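Local coordinates for protein NADPH-dependent nitro/flavin reductase (Bacillus subtilis, PDB 3N2S) that catalyses NADPH-dependent reduction of flavin mononucleotide and also reduces nitroaromatic compounds, quinones and azo dyes, working as an FMN-binding homodimer, at residues A[53-56]-A[57-61]; A[142-145]-A[146-149]; A[238-241]-A[242-245]. One frame throughout, in Å; residues are numbered along the deposited sequence.

How the contacts relate
All three contacts are local, made along short helices, and they sit in a row: contact 2, on helix 142-149, touches both contact 1, on helix 54-63, and contact 3, on helix 237-243, while contacts 1 and 3 stay about 11 Å apart at their nearest atoms. Contact 2 is the most buried, carried by valines, leucines and a threonine; the other two are partly buried and more polar. A bidentate salt bridge and an N-cap mark contact 1. Contact 3 instead closes its helix with a Schellman glycine and sets a lysine and a glutamate against one side of a tyrosine. Each of the three also reaches the second subunit.

Contact 1: A[53-56]-A[57-61]; sequences DPEK and KRELS
Glu-55 and Arg-58 extend together off the helix, and the arginine grips the carboxylate side-on with two nitrogens. NE donates to Glu-55 OE1 at 3.0 Å and NH1 to Glu-55 OE2 at 2.9 Å, both nearly straight. The oxygens lie in the guanidinium plane and are met on their syn sides but well out of the carboxylate plane, the two flat groups being turned 28° apart. A bend in Arg-58 (chi3 54°) swings its NE/NH1 edge round to the acid.

Glu-59 crosses Glu-55 at about a right angle, its CG 3.4 Å from Glu-55 OE2. The two carboxylates come close, OE2 of Glu-55 to OE1 of Glu-59 being 3.9 Å, a repulsion that Arg-58 probably eases. Glu-59 also runs alongside Lys-56, where one water accepts from Lys-56 NZ (3.0 Å) and donates to Glu-59 OE1 (2.6 Å). Were Glu-59 an alanine, that water would probably lose its acceptor and the Lys-56 ammonium a nearby opposite charge. At the start of the turn Asp-53 is the N-cap: its OD2 takes the Lys-56 N-H at 3.0 Å.

This is the first part of helix 54-63, laid over strand 46-51, with Lys-56, Lys-57 and Leu-60 packing on Val-51. Lys-57 NZ bonds Asn-73 OD1, and Lys-56 NZ also reaches the Val-148 carbonyl of helix 142-149, against which Glu-59 and Leu-60 pack.

Contact 2: A[142-145]-A[146-149]; sequences LDKV and TEVL
Thr-146 N returns to Leu-142 O at 2.8 Å, and Val-148 N and Leu-149 N reach back in the same way to Lys-144 O and Val-145 O, the i to i+4 bonds of an alpha helix; the Glu-147 N to Asp-143 O bond between them is stretched to 3.3 Å and weak.

That Asp-143 carbonyl has a second donor, the hydroxyl of Thr-146, whose OG1 gives to Asp-143 O at 2.8 Å. It comes in from above the carbonyl plane, at a C=O...O angle of only 117°. With chi1 at 62°, OG1 stands between its own backbone N and carbonyl carbon, where it can bend back to the preceding turn, and the methyl CG2 is set 3.2 Å from Leu-142 O. The hydroxyl also bonds the phenol of Tyr-240, tying a polar group in a buried setting to two partners.

The side chains of Asp-143 and Glu-147 slant past one another, their carboxylate planes almost perpendicular at 87°. Asp-143 OD1 and Glu-147 OE1 are 4.0 Å apart, like charges that Lys-144 is likely to offset in part, its NZ lying 4.9 Å from Glu-147 OE1; Glu-243 is a further acidic neighbour of Asp-143. Across the helix Val-145 and Leu-149 stand abreast, CG1 of the valine against CD1 of the leucine at 3.8 Å.

The buried residues seat helix 142-149 between its neighbours. Val-145 meets Leu-60 and Leu-63 of helix 54-63, and Leu-149 packs on Asn-185 of the second subunit. Leu-142, Val-145 and Thr-146 rest on Pro-157 of strand 155-164, while Leu-142 also touches Leu-237 of helix 237-243.

Contact 3: A[238-241]-A[242-245]; sequences NDYV and KEKG
Glu-243 and Lys-244, one turn on, both come to the same side of the Tyr-240 ring, at different parts of it. Lys-244 doubles back toward the CE2 flank, with CG 3.6 Å from Tyr-240 CE2 and CE 3.4 Å from the phenol oxygen OH of Tyr-240; the bends at its chi2 and chi3 lead CD and CE past that oxygen. Glu-243 approaches the CD1 flank, its OE1 3.8 Å from Tyr-240 CD1, the carboxylate turned 64° from the ring plane. Both are van der Waals contacts.

The ring can lie in this company because Tyr-240 carries CG anti to its own N (chi1 -173°), which sends the phenol outward, slanting toward the later turn. Elsewhere on the helix Lys-242 runs extended past the Asn-238 carbonyl, its CE 3.4 Å from Asn-238 O, before NZ bonds Asn-247 O.

Behind the side chains stands the end of the helix. Glu-243 N bonds Asp-239 O at 3.1 Å, whereas Lys-244 N is shared: it gives to Tyr-240 O at 3.2 Å and only weakly to Val-241 O at 3.1 Å. Gly-245 then turns to a positive phi of 94°, its N bonding Lys-242 O at 3.0 Å, as part of a Schellman motif. At these backbone angles a beta carbon would be jammed against the Lys-244 carbonyl oxygen, which accounts for the glycine.

Helix 237-243 faces helix 142-149, where Tyr-240 packs on Leu-142 and Asp-143 and its hydroxyl finds Thr-146. Toward the second subunit, Asn-238 OD1 accepts from Thr-104 N of that chain, and Val-241 packs on the same threonine.

Contact 1: A[53-56]-A[57-61]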
loop_
_atom_site.group_PDB
_atom_site.type_symbol
_atom_site.label_atom_id
_atom_site.label_comp_id
_atom_site.label_asym_id
_atom_site.label_seq_id
_atom_site.Cartn_x
_atom_site.Cartn_y
_atom_site.Cartn_z
ATOM N N ASP A 53 -24.761 -1.628 -5.991
ATOM C CA ASP A 53 -26.058 -2.054 -5.446
ATOM C C ASP A 53 -26.418 -1.180 -4.212
ATOM O O ASP A 53 -25.681 -1.203 -3.222
ATOM C CB ASP A 53 -26.065 -3.548 -5.076
ATOM C CG ASP A 53 -27.389 -4.035 -4.475
ATOM O OD1 ASP A 53 -28.349 -4.252 -5.246
ATOM O OD2 ASP A 53 -27.480 -4.134 -3.245
ATOM N N PRO A 54 -27.515 -0.374 -4.292
ATOM C CA PRO A 54 -27.898 0.503 -3.166
ATOM C C PRO A 54 -27.955 -0.181 -1.806
ATOM O O PRO A 54 -27.444 0.374 -0.841
ATOM C CB PRO A 54 -29.269 1.042 -3.606
ATOM C CG PRO A 54 -29.166 1.097 -5.075
ATOM C CD PRO A 54 -28.460 -0.204 -5.422
ATOM N N GLU A 55 -28.510 -1.395 -1.730
ATOM C CA GLU A 55 -28.576 -2.117 -0.455
ATOM C C GLU A 55 -27.204 -2.460 0.087
ATOM O O GLU A 55 -26.973 -2.303 1.281
ATOM C CB GLU A 55 -29.500 -3.358 -0.513
ATOM C CG GLU A 55 -29.604 -4.164 0.788
ATOM C CD GLU A 55 -29.925 -3.486 2.122
ATOM O OE1 GLU A 55 -30.386 -2.327 2.112
ATOM O OE2 GLU A 55 -29.725 -4.120 3.181
ATOM N N LYS A 56 -26.290 -2.921 -0.776
ATOM C CA LYS A 56 -24.923 -3.256 -0.326
ATOM C C LYS A 56 -24.128 -2.012 0.075
ATOM O O LYS A 56 -23.418 -2.052 1.075
ATOM C CB LYS A 56 -24.167 -4.056 -1.399
ATOM C CG LYS A 56 -24.804 -5.425 -1.664
ATOM C CD LYS A 56 -23.990 -6.258 -2.668
ATOM C CE LYS A 56 -24.653 -7.597 -2.934
ATOM N NZ LYS A 56 -24.738 -8.419 -1.714
ATOM N N LYS A 57 -24.252 -0.905 -0.675
ATOM C CA LYS A 57 -23.556 0.359 -0.346
ATOM C C LYS A 57 -24.023 0.841 1.025
ATOM O O LYS A 57 -23.205 1.285 1.832
ATOM C CB LYS A 57 -23.850 1.441 -1.403
ATOM C CG LYS A 57 -23.094 1.259 -2.725
ATOM C CD LYS A 57 -23.439 2.336 -3.764
ATOM C CE LYS A 57 -22.573 3.566 -3.588
ATOM N NZ LYS A 57 -22.433 4.399 -4.824
ATOM N N ARG A 58 -25.348 0.717 1.293
ATOM C CA ARG A 58 -25.966 1.099 2.567
ATOM C C ARG A 58 -25.425 0.252 3.702
ATOM O O ARG A 58 -25.001 0.802 4.715
ATOM C CB ARG A 58 -27.510 0.999 2.506
ATOM C CG ARG A 58 -28.169 1.651 3.729
ATOM C CD ARG A 58 -29.513 1.029 4.071
ATOM N NE ARG A 58 -29.456 -0.429 4.251
ATOM C CZ ARG A 58 -29.141 -1.041 5.389
ATOM N NH1 ARG A 58 -29.118 -2.363 5.452
ATOM N NH2 ARG A 58 -28.832 -0.333 6.467
ATOM N N GLU A 59 -25.429 -1.081 3.542
ATOM C CA GLU A 59 -24.928 -1.984 4.582
ATOM C C GLU A 59 -23.484 -1.657 4.922
ATOM O O GLU A 59 -23.135 -1.586 6.097
ATOM C CB GLU A 59 -25.010 -3.459 4.140
ATOM C CG GLU A 59 -26.407 -4.032 4.022
ATOM C CD GLU A 59 -26.378 -5.415 3.405
ATOM O OE1 GLU A 59 -26.203 -5.523 2.165
ATOM O OE2 GLU A 59 -26.458 -6.393 4.179
ATOM N N LEU A 60 -22.635 -1.478 3.902
ATOM C CA LEU A 60 -21.217 -1.164 4.104
ATOM C C LEU A 60 -21.046 0.165 4.822
ATOM O O LEU A 60 -20.195 0.269 5.703
ATOM C CB LEU A 60 -20.456 -1.169 2.757
ATOM C CG LEU A 60 -20.375 -2.540 2.034
ATOM C CD1 LEU A 60 -19.847 -2.390 0.633
ATOM C CD2 LEU A 60 -19.582 -3.590 2.853
ATOM N N SER A 61 -21.876 1.167 4.489
ATOM C CA SER A 61 -21.835 2.465 5.164
ATOM C C SER A 61 -22.082 2.261 6.673
ATOM O O SER A 61 -21.341 2.800 7.492
ATOM C CB SER A 61 -22.906 3.397 4.585
ATOM O OG SER A 61 -23.022 4.546 5.405
HETATM O O HOH W 1 -26.537 -7.576 0.551
#

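Contact 2: A[142-145]-A[146-149]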
loop_
_atom_site.group_PDB
_atom_site.type_symbol
_atom_site.label_atom_id
_atom_site.label_comp_id
_atom_site.label_asym_id
_atom_site.label_seq_id
_atom_site.Cartn_x
_atom_site.Cartn_y
_atom_site.Cartn_z
ATOM N N LEU A 142 -15.540 -7.040 9.663
ATOM C CA LEU A 142 -15.162 -7.787 8.462
ATOM C C LEU A 142 -15.980 -9.054 8.188
ATOM O O LEU A 142 -16.196 -9.353 7.024
ATOM C CB LEU A 142 -13.665 -8.084 8.402
ATOM C CG LEU A 142 -12.725 -7.001 7.891
ATOM C CD1 LEU A 142 -11.337 -7.580 7.715
ATOM C CD2 LEU A 142 -13.228 -6.353 6.544
ATOM N N ASP A 143 -16.475 -9.766 9.236
ATOM C CA ASP A 143 -17.293 -10.975 9.062
ATOM C C ASP A 143 -18.573 -10.611 8.325
ATOM O O ASP A 143 -18.955 -11.305 7.395
ATOM C CB ASP A 143 -17.596 -11.661 10.407
ATOM C CG ASP A 143 -17.915 -13.157 10.287
ATOM O OD1 ASP A 143 -18.929 -13.502 9.635
ATOM O OD2 ASP A 143 -17.177 -13.975 10.882
ATOM N N LYS A 144 -19.187 -9.468 8.670
ATOM C CA LYS A 144 -20.396 -9.011 7.990
ATOM C C LYS A 144 -20.085 -8.455 6.604
ATOM O O LYS A 144 -20.874 -8.659 5.689
ATOM C CB LYS A 144 -21.187 -8.020 8.859
ATOM C CG LYS A 144 -21.747 -8.696 10.111
ATOM C CD LYS A 144 -22.640 -7.788 10.943
ATOM C CE LYS A 144 -23.015 -8.401 12.279
ATOM N NZ LYS A 144 -23.719 -9.706 12.136
ATOM N N VAL A 145 -18.934 -7.781 6.432
ATOM C CA VAL A 145 -18.485 -7.249 5.132
ATOM C C VAL A 145 -18.262 -8.415 4.137
ATOM O O VAL A 145 -18.754 -8.350 3.001
ATOM C CB VAL A 145 -17.242 -6.325 5.283
ATOM C CG1 VAL A 145 -16.639 -5.976 3.930
ATOM C CG2 VAL A 145 -17.605 -5.046 6.052
ATOM N N THR A 146 -17.623 -9.530 4.609
ATOM C CA THR A 146 -17.402 -10.694 3.748
ATOM C C THR A 146 -18.734 -11.328 3.331
ATOM O O THR A 146 -18.822 -11.859 2.223
ATOM C CB THR A 146 -16.433 -11.715 4.380
ATOM O OG1 THR A 146 -16.980 -12.221 5.595
ATOM C CG2 THR A 146 -15.038 -11.137 4.626
ATOM N N GLU A 147 -19.781 -11.240 4.194
ATOM C CA GLU A 147 -21.111 -11.749 3.853
ATOM C C GLU A 147 -21.769 -10.847 2.802
ATOM O O GLU A 147 -22.399 -11.362 1.883
ATOM C CB GLU A 147 -22.023 -11.835 5.090
ATOM C CG GLU A 147 -21.600 -12.837 6.138
ATOM C CD GLU A 147 -22.698 -13.037 7.158
ATOM O OE1 GLU A 147 -22.543 -12.561 8.304
ATOM O OE2 GLU A 147 -23.746 -13.618 6.793
ATOM N N VAL A 148 -21.626 -9.497 2.931
ATOM C CA VAL A 148 -22.195 -8.545 1.959
ATOM C C VAL A 148 -21.564 -8.791 0.568
ATOM O O VAL A 148 -22.272 -8.861 -0.446
ATOM C CB VAL A 148 -22.010 -7.060 2.423
ATOM C CG1 VAL A 148 -22.338 -6.067 1.308
ATOM C CG2 VAL A 148 -22.830 -6.750 3.665
ATOM N N LEU A 149 -20.238 -8.929 0.537
ATOM C CA LEU A 149 -19.475 -9.088 -0.706
ATOM C C LEU A 149 -19.336 -10.535 -1.174
ATOM O O LEU A 149 -18.825 -10.765 -2.270
ATOM C CB LEU A 149 -18.089 -8.435 -0.556
ATOM C CG LEU A 149 -18.061 -6.951 -0.124
ATOM C CD1 LEU A 149 -16.640 -6.506 0.160
ATOM C CD2 LEU A 149 -18.692 -6.052 -1.173
#

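Contact 3: A[238-241]-A[242-245]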
loop_
_atom_site.group_PDB
_atom_site.type_symbol
_atom_site.label_atom_id
_atom_site.label_comp_id
_atom_site.label_asym_id
_atom_site.label_seq_id
_atom_site.Cartn_x
_atom_site.Cartn_y
_atom_site.Cartn_z
ATOM N N ASN A 238 -7.003 -10.095 15.057
ATOM C CA ASN A 238 -5.887 -11.009 15.373
ATOM C C ASN A 238 -6.266 -12.434 14.971
ATOM O O ASN A 238 -5.509 -13.098 14.255
ATOM C CB ASN A 238 -5.558 -10.962 16.884
ATOM C CG ASN A 238 -4.998 -9.660 17.381
ATOM O OD1 ASN A 238 -4.777 -8.700 16.628
ATOM N ND2 ASN A 238 -4.776 -9.592 18.683
ATOM N N ASP A 239 -7.490 -12.864 15.368
ATOM C CA ASP A 239 -8.010 -14.184 15.050
ATOM C C ASP A 239 -8.772 -14.207 13.753
ATOM O O ASP A 239 -8.683 -15.211 13.053
ATOM C CB ASP A 239 -8.906 -14.722 16.184
ATOM C CG ASP A 239 -8.158 -14.879 17.502
ATOM O OD1 ASP A 239 -6.994 -15.363 17.481
ATOM O OD2 ASP A 239 -8.721 -14.509 18.544
ATOM N N TYR A 240 -9.554 -13.146 13.439
ATOM C CA TYR A 240 -10.363 -13.132 12.214
ATOM C C TYR A 240 -9.539 -13.242 10.932
ATOM O O TYR A 240 -9.952 -13.969 10.021
ATOM C CB TYR A 240 -11.360 -11.958 12.158
ATOM C CG TYR A 240 -12.288 -12.063 10.972
ATOM C CD1 TYR A 240 -13.411 -12.882 11.015
ATOM C CD2 TYR A 240 -11.990 -11.424 9.772
ATOM C CE1 TYR A 240 -14.226 -13.042 9.902
ATOM C CE2 TYR A 240 -12.791 -11.587 8.647
ATOM C CZ TYR A 240 -13.914 -12.386 8.722
ATOM O OH TYR A 240 -14.693 -12.548 7.609
ATOM N N VAL A 241 -8.381 -12.541 10.847
ATOM C CA VAL A 241 -7.557 -12.668 9.629
ATOM C C VAL A 241 -7.092 -14.130 9.405
ATOM O O VAL A 241 -7.103 -14.603 8.277
ATOM C CB VAL A 241 -6.427 -11.610 9.461
ATOM C CG1 VAL A 241 -6.962 -10.189 9.628
ATOM C CG2 VAL A 241 -5.258 -11.866 10.391
ATOM N N LYS A 242 -6.733 -14.832 10.499
ATOM C CA LYS A 242 -6.320 -16.250 10.506
ATOM C C LYS A 242 -7.452 -17.154 10.027
ATOM O O LYS A 242 -7.196 -18.084 9.263
ATOM C CB LYS A 242 -5.849 -16.670 11.912
ATOM C CG LYS A 242 -4.549 -16.007 12.348
ATOM C CD LYS A 242 -4.214 -16.334 13.790
ATOM C CE LYS A 242 -3.075 -15.493 14.327
ATOM N NZ LYS A 242 -1.749 -15.867 13.750
ATOM N N GLU A 243 -8.711 -16.847 10.436
ATOM C CA GLU A 243 -9.933 -17.551 10.038
ATOM C C GLU A 243 -10.113 -17.471 8.516
ATOM O O GLU A 243 -10.633 -18.408 7.910
ATOM C CB GLU A 243 -11.151 -16.935 10.769
ATOM C CG GLU A 243 -12.481 -17.654 10.590
ATOM C CD GLU A 243 -13.654 -17.006 11.310
ATOM O OE1 GLU A 243 -13.448 -16.437 12.407
ATOM O OE2 GLU A 243 -14.785 -17.073 10.777
ATOM N N LYS A 244 -9.668 -16.359 7.894
ATOM C CA LYS A 244 -9.774 -16.162 6.454
ATOM C C LYS A 244 -8.604 -16.738 5.664
ATOM O O LYS A 244 -8.599 -16.659 4.438
ATOM C CB LYS A 244 -10.028 -14.675 6.120
ATOM C CG LYS A 244 -11.410 -14.186 6.560
ATOM C CD LYS A 244 -12.545 -14.647 5.643
ATOM C CE LYS A 244 -13.537 -15.526 6.342
ATOM N NZ LYS A 244 -14.693 -15.840 5.464
ATOM N N GLY A 245 -7.643 -17.326 6.361
ATOM C CA GLY A 245 -6.489 -17.971 5.754
ATOM C C GLY A 245 -5.253 -17.115 5.622
ATOM O O GLY A 245 -4.419 -17.383 4.759
#